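Local coordinates for HMG box-containing protein 1 (Homo sapiens, PDB 3QVE) that represses transcription by binding the promoters of its target genes and acts in regulation of the cell cycle and of the Wnt pathway, at residues 10-15 with 89-94; 99-104 with 127-132. All coordinates share one frame; numbering follows the deposited sequence.

Interaction 1 of 2, residues 10-15 with 89-94; sequences HCFLKG and LTVECK
Strand 89-94 meets the loop 10-15 through apolar tips at one end and ordered water at the other. Leu89 leads, its CG anti to the backbone N (chi1 171°), so that CD2 reaches the tip of the Phe12 ring, 4.0 Å from Phe12 CE2. Val91, two residues on, rises from the same side of the strand; its CG1 makes an off-centre CH-pi contact, 4.3 Å from the Phe12 ring centroid and 28° off the normal. From the other side of the ring, Cys11 SG sits over its centre. An alanine here in place of Phe12 removes the ring that both Leu89 CD2 and Val91 CG1 touch, and would probably loosen the loop over the strand. Glu92 points away at its root, yet its OE2 takes a bond from a water that also donates to Gly15 O at 2.8 Å. Lys94 NZ donates a hydrogen bond to that same water, and a second water adds another bond to Gly15 O. Gly15, with phi at 99°, has a backbone shape that calls for glycine. The loop thus lies against a central strand of the antiparallel sheet in the AXH domain, a fold built around an OB-like barrel.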
loop_
_atom_site.group_PDB
_atom_site.type_symbol
_atom_site.label_atom_id
_atom_site.label_comp_id
_atom_site.label_asym_id
_atom_site.label_seq_id
_atom_site.Cartn_x
_atom_site.Cartn_y
_atom_site.Cartn_z
ATOM N N HIS A 10 2.720 -5.444 5.169
ATOM C CA HIS A 10 3.206 -4.063 5.091
ATOM C C HIS A 10 2.043 -3.158 5.519
ATOM O O HIS A 10 1.350 -3.501 6.468
ATOM C CB HIS A 10 3.718 -3.745 3.692
ATOM C CG HIS A 10 4.582 -2.528 3.595
ATOM N ND1 HIS A 10 4.083 -1.232 3.569
ATOM C CD2 HIS A 10 5.928 -2.414 3.471
ATOM C CE1 HIS A 10 5.086 -0.390 3.437
ATOM N NE2 HIS A 10 6.212 -1.081 3.368
ATOM N N CYS A 11 1.781 -2.050 4.822
ATOM C CA CYS A 11 0.652 -1.165 5.176
ATOM C C CYS A 11 -0.669 -1.561 4.500
ATOM O O CYS A 11 -1.652 -0.854 4.610
ATOM C CB CYS A 11 0.978 0.266 4.744
ATOM S SG CYS A 11 1.065 0.542 2.974
ATOM N N PHE A 12 -0.695 -2.677 3.783
ATOM C CA PHE A 12 -1.817 -3.040 2.905
ATOM C C PHE A 12 -2.962 -3.802 3.568
ATOM O O PHE A 12 -2.767 -4.791 4.288
ATOM C CB PHE A 12 -1.292 -3.748 1.646
ATOM C CG PHE A 12 -0.371 -2.869 0.862
ATOM C CD1 PHE A 12 -0.871 -1.769 0.180
ATOM C CD2 PHE A 12 0.978 -3.112 0.829
ATOM C CE1 PHE A 12 -0.049 -0.947 -0.485
ATOM C CE2 PHE A 12 1.820 -2.328 0.118
ATOM C CZ PHE A 12 1.330 -1.221 -0.521
ATOM N N LEU A 13 -4.179 -3.320 3.302
ATOM C CA LEU A 13 -5.392 -3.903 3.856
ATOM C C LEU A 13 -5.926 -5.058 2.996
ATOM O O LEU A 13 -5.551 -5.241 1.814
ATOM C CB LEU A 13 -6.464 -2.817 4.004
ATOM C CG LEU A 13 -6.076 -1.588 4.841
ATOM C CD1 LEU A 13 -7.266 -0.708 5.196
ATOM C CD2 LEU A 13 -5.352 -1.964 6.068
ATOM N N LYS A 14 -6.832 -5.814 3.616
ATOM C CA LYS A 14 -7.528 -6.903 2.976
ATOM C C LYS A 14 -8.129 -6.440 1.658
ATOM O O LYS A 14 -8.699 -5.339 1.571
ATOM C CB LYS A 14 -8.627 -7.372 3.901
ATOM C CG LYS A 14 -9.533 -8.484 3.324
ATOM C CD LYS A 14 -10.426 -9.004 4.414
ATOM C CE LYS A 14 -11.388 -10.083 3.907
ATOM N NZ LYS A 14 -10.690 -11.313 3.472
ATOM N N GLY A 15 -7.965 -7.251 0.622
ATOM C CA GLY A 15 -8.531 -6.928 -0.696
ATOM C C GLY A 15 -7.496 -6.333 -1.624
ATOM O O GLY A 15 -7.737 -6.231 -2.823
ATOM N N LEU A 89 7.009 -2.104 -6.850
ATOM C CA LEU A 89 5.783 -2.863 -6.530
ATOM C C LEU A 89 4.611 -2.116 -7.074
ATOM O O LEU A 89 4.485 -0.922 -6.784
ATOM C CB LEU A 89 5.604 -2.961 -5.016
ATOM C CG LEU A 89 4.289 -3.532 -4.440
ATOM C CD1 LEU A 89 4.092 -4.961 -4.843
ATOM C CD2 LEU A 89 4.269 -3.392 -2.923
ATOM N N THR A 90 3.735 -2.802 -7.811
ATOM C CA THR A 90 2.454 -2.223 -8.219
ATOM C C THR A 90 1.369 -2.939 -7.423
ATOM O O THR A 90 1.446 -4.149 -7.212
ATOM C CB THR A 90 2.222 -2.348 -9.740
ATOM O OG1 THR A 90 3.301 -1.663 -10.394
ATOM C CG2 THR A 90 0.879 -1.685 -10.173
ATOM N N VAL A 91 0.382 -2.186 -6.946
ATOM C CA VAL A 91 -0.710 -2.756 -6.191
ATOM C C VAL A 91 -2.020 -2.293 -6.779
ATOM O O VAL A 91 -2.086 -1.245 -7.436
ATOM C CB VAL A 91 -0.681 -2.370 -4.660
ATOM C CG1 VAL A 91 0.689 -2.627 -4.050
ATOM C CG2 VAL A 91 -1.096 -0.958 -4.439
ATOM N N GLU A 92 -3.059 -3.089 -6.551
ATOM C CA GLU A 92 -4.435 -2.663 -6.736
ATOM C C GLU A 92 -5.052 -2.551 -5.358
ATOM O O GLU A 92 -4.926 -3.472 -4.562
ATOM C CB GLU A 92 -5.193 -3.694 -7.539
ATOM C CG GLU A 92 -6.597 -3.314 -7.912
ATOM C CD GLU A 92 -7.452 -4.527 -8.192
ATOM O OE1 GLU A 92 -7.574 -4.857 -9.396
ATOM O OE2 GLU A 92 -7.993 -5.145 -7.229
ATOM N N CYS A 93 -5.682 -1.428 -5.036
ATOM C CA CYS A 93 -6.287 -1.296 -3.712
ATOM C C CYS A 93 -7.612 -0.558 -3.815
ATOM O O CYS A 93 -7.928 0.034 -4.831
ATOM C CB CYS A 93 -5.313 -0.605 -2.783
ATOM S SG CYS A 93 -5.076 1.059 -3.166
ATOM N N LYS A 94 -8.410 -0.613 -2.761
ATOM C CA LYS A 94 -9.684 0.100 -2.743
ATOM C C LYS A 94 -9.467 1.623 -2.681
ATOM O O LYS A 94 -8.436 2.078 -2.202
ATOM C CB LYS A 94 -10.544 -0.365 -1.568
ATOM C CG LYS A 94 -10.802 -1.854 -1.498
ATOM C CD LYS A 94 -11.411 -2.412 -2.784
ATOM C CE LYS A 94 -11.603 -3.944 -2.741
ATOM N NZ LYS A 94 -10.795 -4.621 -3.758
HETATM O O HOH W 1 -8.495 -4.249 -4.725
HETATM O O HOH W 2 -9.546 -7.846 -4.257
#

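Interaction 2 of 2, residues 99-104 with 127-132; sequences FYVKNK and IGDVCL. With EDO (1,2-ethanediol), chain O; SO4 (sulfate ion), chain D.
Segments 99-104 and 127-132 of the AXH domain are joined by a single antiparallel bridge, Val101 with Cys131 as a non-hydrogen-bonded pair. Two nearly straight backbone bonds flank it: Leu132 N to Tyr100 O at 2.9 Å, and Lys102 N to Val130 O, each donor lying nearly along the C=O axis. Val130 O also receives a CA-H...O contact from Val101 CA. The remaining backbone groups of both flanking pairs are served by water. One accepts from Tyr100 N and donates to Leu132 O; another accepts from Val130 N and donates to Lys102 O. Beyond the bridge the chain reverses in a type II turn, Lys104 N bonding to Val101 O at 3.0 Å, while Asn103 N donates a hydrogen bond to O1 of a bound ethanediol. Cys131 SG lies oblique to the Phe99 ring, 3.8 Å from Phe99 CB, and Val101 CG1 packs on Asp129 CB. Lys102 leads its amine off to Asp138, and Ile127 N donates to O4 of a sulfate that His64 and His126 also hold. Lys104, bent at chi3 (88°), brings NZ across Asp129 at about a right angle; NZ also bonds to Glu124 O and to a water that donates on to Asp129 OD1. Asp129 OD2, which accepts from His126 N as well, forms a salt bridge with Lys104 NZ through its syn lone pair at 2.8 Å.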
loop_
_atom_site.group_PDB
_atom_site.type_symbol
_atom_site.label_atom_id
_atom_site.label_comp_id
_atom_site.label_asym_id
_atom_site.label_seq_id
_atom_site.Cartn_x
_atom_site.Cartn_y
_atom_site.Cartn_z
ATOM N N PHE A 99 -3.090 5.638 3.946
ATOM C CA PHE A 99 -1.637 5.494 3.940
ATOM C C PHE A 99 -1.104 6.424 5.008
ATOM O O PHE A 99 -1.623 7.529 5.157
ATOM C CB PHE A 99 -1.057 5.861 2.588
ATOM C CG PHE A 99 -1.503 4.957 1.500
ATOM C CD1 PHE A 99 -0.903 3.704 1.332
ATOM C CD2 PHE A 99 -2.612 5.296 0.721
ATOM C CE1 PHE A 99 -1.318 2.840 0.343
ATOM C CE2 PHE A 99 -3.041 4.438 -0.246
ATOM C CZ PHE A 99 -2.389 3.196 -0.441
ATOM N N TYR A 100 -0.094 5.968 5.733
ATOM C CA TYR A 100 0.518 6.767 6.765
ATOM C C TYR A 100 1.792 7.317 6.177
ATOM O O TYR A 100 2.765 6.576 6.010
ATOM C CB TYR A 100 0.734 5.986 8.056
ATOM C CG TYR A 100 1.045 6.954 9.203
ATOM C CD1 TYR A 100 0.032 7.565 9.934
ATOM C CD2 TYR A 100 2.353 7.305 9.488
ATOM C CE1 TYR A 100 0.323 8.502 10.971
ATOM C CE2 TYR A 100 2.656 8.215 10.499
ATOM C CZ TYR A 100 1.646 8.805 11.233
ATOM O OH TYR A 100 1.989 9.681 12.225
ATOM N N VAL A 101 1.765 8.603 5.820
ATOM C CA VAL A 101 2.826 9.209 5.038
ATOM C C VAL A 101 3.838 9.847 5.963
ATOM O O VAL A 101 3.457 10.602 6.836
ATOM C CB VAL A 101 2.265 10.221 4.054
ATOM C CG1 VAL A 101 3.399 10.938 3.328
ATOM C CG2 VAL A 101 1.294 9.481 3.091
ATOM N N LYS A 102 5.112 9.515 5.768
ATOM C CA LYS A 102 6.221 10.096 6.541
ATOM C C LYS A 102 6.182 11.615 6.468
ATOM O O LYS A 102 6.047 12.169 5.388
ATOM C CB LYS A 102 7.558 9.609 5.993
ATOM C CG LYS A 102 8.753 9.735 6.930
ATOM C CD LYS A 102 10.016 9.243 6.235
ATOM C CE LYS A 102 11.100 8.856 7.237
ATOM N NZ LYS A 102 11.391 9.962 8.178
ATOM N N ASN A 103 6.297 12.275 7.627
ATOM C CA ASN A 103 6.227 13.756 7.735
ATOM C C ASN A 103 4.892 14.382 7.352
ATOM O O ASN A 103 4.817 15.579 7.146
ATOM C CB ASN A 103 7.364 14.459 6.962
ATOM C CG ASN A 103 8.704 13.874 7.289
ATOM O OD1 ASN A 103 9.509 13.625 6.393
ATOM N ND2 ASN A 103 8.937 13.587 8.569
ATOM N N LYS A 104 3.834 13.589 7.274
ATOM C CA LYS A 104 2.516 14.123 6.919
ATOM C C LYS A 104 1.370 13.420 7.668
ATOM O O LYS A 104 0.451 14.050 8.084
ATOM C CB LYS A 104 2.325 14.051 5.410
ATOM C CG LYS A 104 0.917 14.451 4.967
ATOM C CD LYS A 104 0.864 14.956 3.512
ATOM C CE LYS A 104 0.650 13.848 2.499
ATOM N NZ LYS A 104 0.292 14.342 1.098
ATOM N N ILE A 127 2.008 11.904 -5.310
ATOM C CA ILE A 127 3.268 11.340 -5.799
ATOM C C ILE A 127 4.438 11.947 -4.994
ATOM O O ILE A 127 4.480 13.154 -4.694
ATOM C CB ILE A 127 3.429 11.564 -7.304
ATOM C CG1 ILE A 127 2.360 10.751 -8.072
ATOM C CG2 ILE A 127 4.876 11.190 -7.750
ATOM C CD1 ILE A 127 2.207 11.094 -9.574
ATOM N N GLY A 128 5.353 11.091 -4.592
ATOM C CA GLY A 128 6.442 11.492 -3.725
ATOM C C GLY A 128 6.240 11.077 -2.287
ATOM O O GLY A 128 7.206 10.955 -1.560
ATOM N N ASP A 129 4.987 10.904 -1.849
ATOM C CA ASP A 129 4.731 10.496 -0.472
ATOM C C ASP A 129 5.363 9.134 -0.161
ATOM O O ASP A 129 5.256 8.183 -0.936
ATOM C CB ASP A 129 3.214 10.467 -0.187
ATOM C CG ASP A 129 2.589 11.898 -0.109
ATOM O OD1 ASP A 129 3.329 12.902 -0.145
ATOM O OD2 ASP A 129 1.357 12.010 -0.009
ATOM N N VAL A 130 6.003 9.052 1.001
ATOM C CA VAL A 130 6.587 7.814 1.460
ATOM C C VAL A 130 5.616 7.189 2.443
ATOM O O VAL A 130 5.362 7.714 3.551
ATOM C CB VAL A 130 7.983 8.036 2.067
ATOM C CG1 VAL A 130 8.507 6.719 2.720
ATOM C CG2 VAL A 130 8.951 8.606 0.997
ATOM N N CYS A 131 5.073 6.054 2.026
ATOM C CA CYS A 131 4.045 5.362 2.767
ATOM C C CYS A 131 4.721 4.330 3.700
ATOM O O CYS A 131 5.395 3.398 3.244
ATOM C CB CYS A 131 3.096 4.709 1.781
ATOM S SG CYS A 131 2.262 5.944 0.761
ATOM N N LEU A 132 4.496 4.477 5.006
ATOM C CA LEU A 132 5.201 3.695 6.000
ATOM C C LEU A 132 4.397 2.462 6.405
ATOM O O LEU A 132 3.177 2.504 6.424
ATOM C CB LEU A 132 5.474 4.539 7.247
ATOM C CG LEU A 132 6.297 5.805 7.085
ATOM C CD1 LEU A 132 6.454 6.522 8.478
ATOM C CD2 LEU A 132 7.658 5.470 6.453
HETATM C C1 EDO O . 4.923 10.841 10.622
HETATM O O1 EDO O . 6.268 10.859 10.114
HETATM C C2 EDO O . 4.597 12.040 11.501
HETATM O O2 EDO O . 3.606 12.842 10.859
HETATM S S SO4 D . -0.205 14.062 -7.672
HETATM O O1 SO4 D . -0.715 13.652 -8.962
HETATM O O2 SO4 D . 1.116 14.647 -7.723
HETATM O O3 SO4 D . -1.167 14.849 -6.919
HETATM O O4 SO4 D . -0.049 12.857 -6.906
HETATM O O HOH W 3 1.220 3.656 4.850
HETATM O O HOH W 4 6.677 11.340 2.723
HETATM O O HOH W 5 2.265 15.961 0.245
#

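The centres of interactions 1 and 2 lie about 15 Å apart, yet they touch through a few packing contacts, mostly apolar. Phe12 CE1 lies 4.1 Å from Phe99 CE1. Cys11 SG, 4.1 Å from Phe99 CD1, touches both rings. Cys11 CB packs on the backbone, 3.6 Å from Leu132 O. Phe79 of strand 72-80, the neighbour of strand 89-94 in the large sheet, is touched by Val91 from interaction 1 and by Phe99 and Cys131 from interaction 2. The ethanediol and sulfate at 99-104 and 127-132 probably come from the crystallisation liquor.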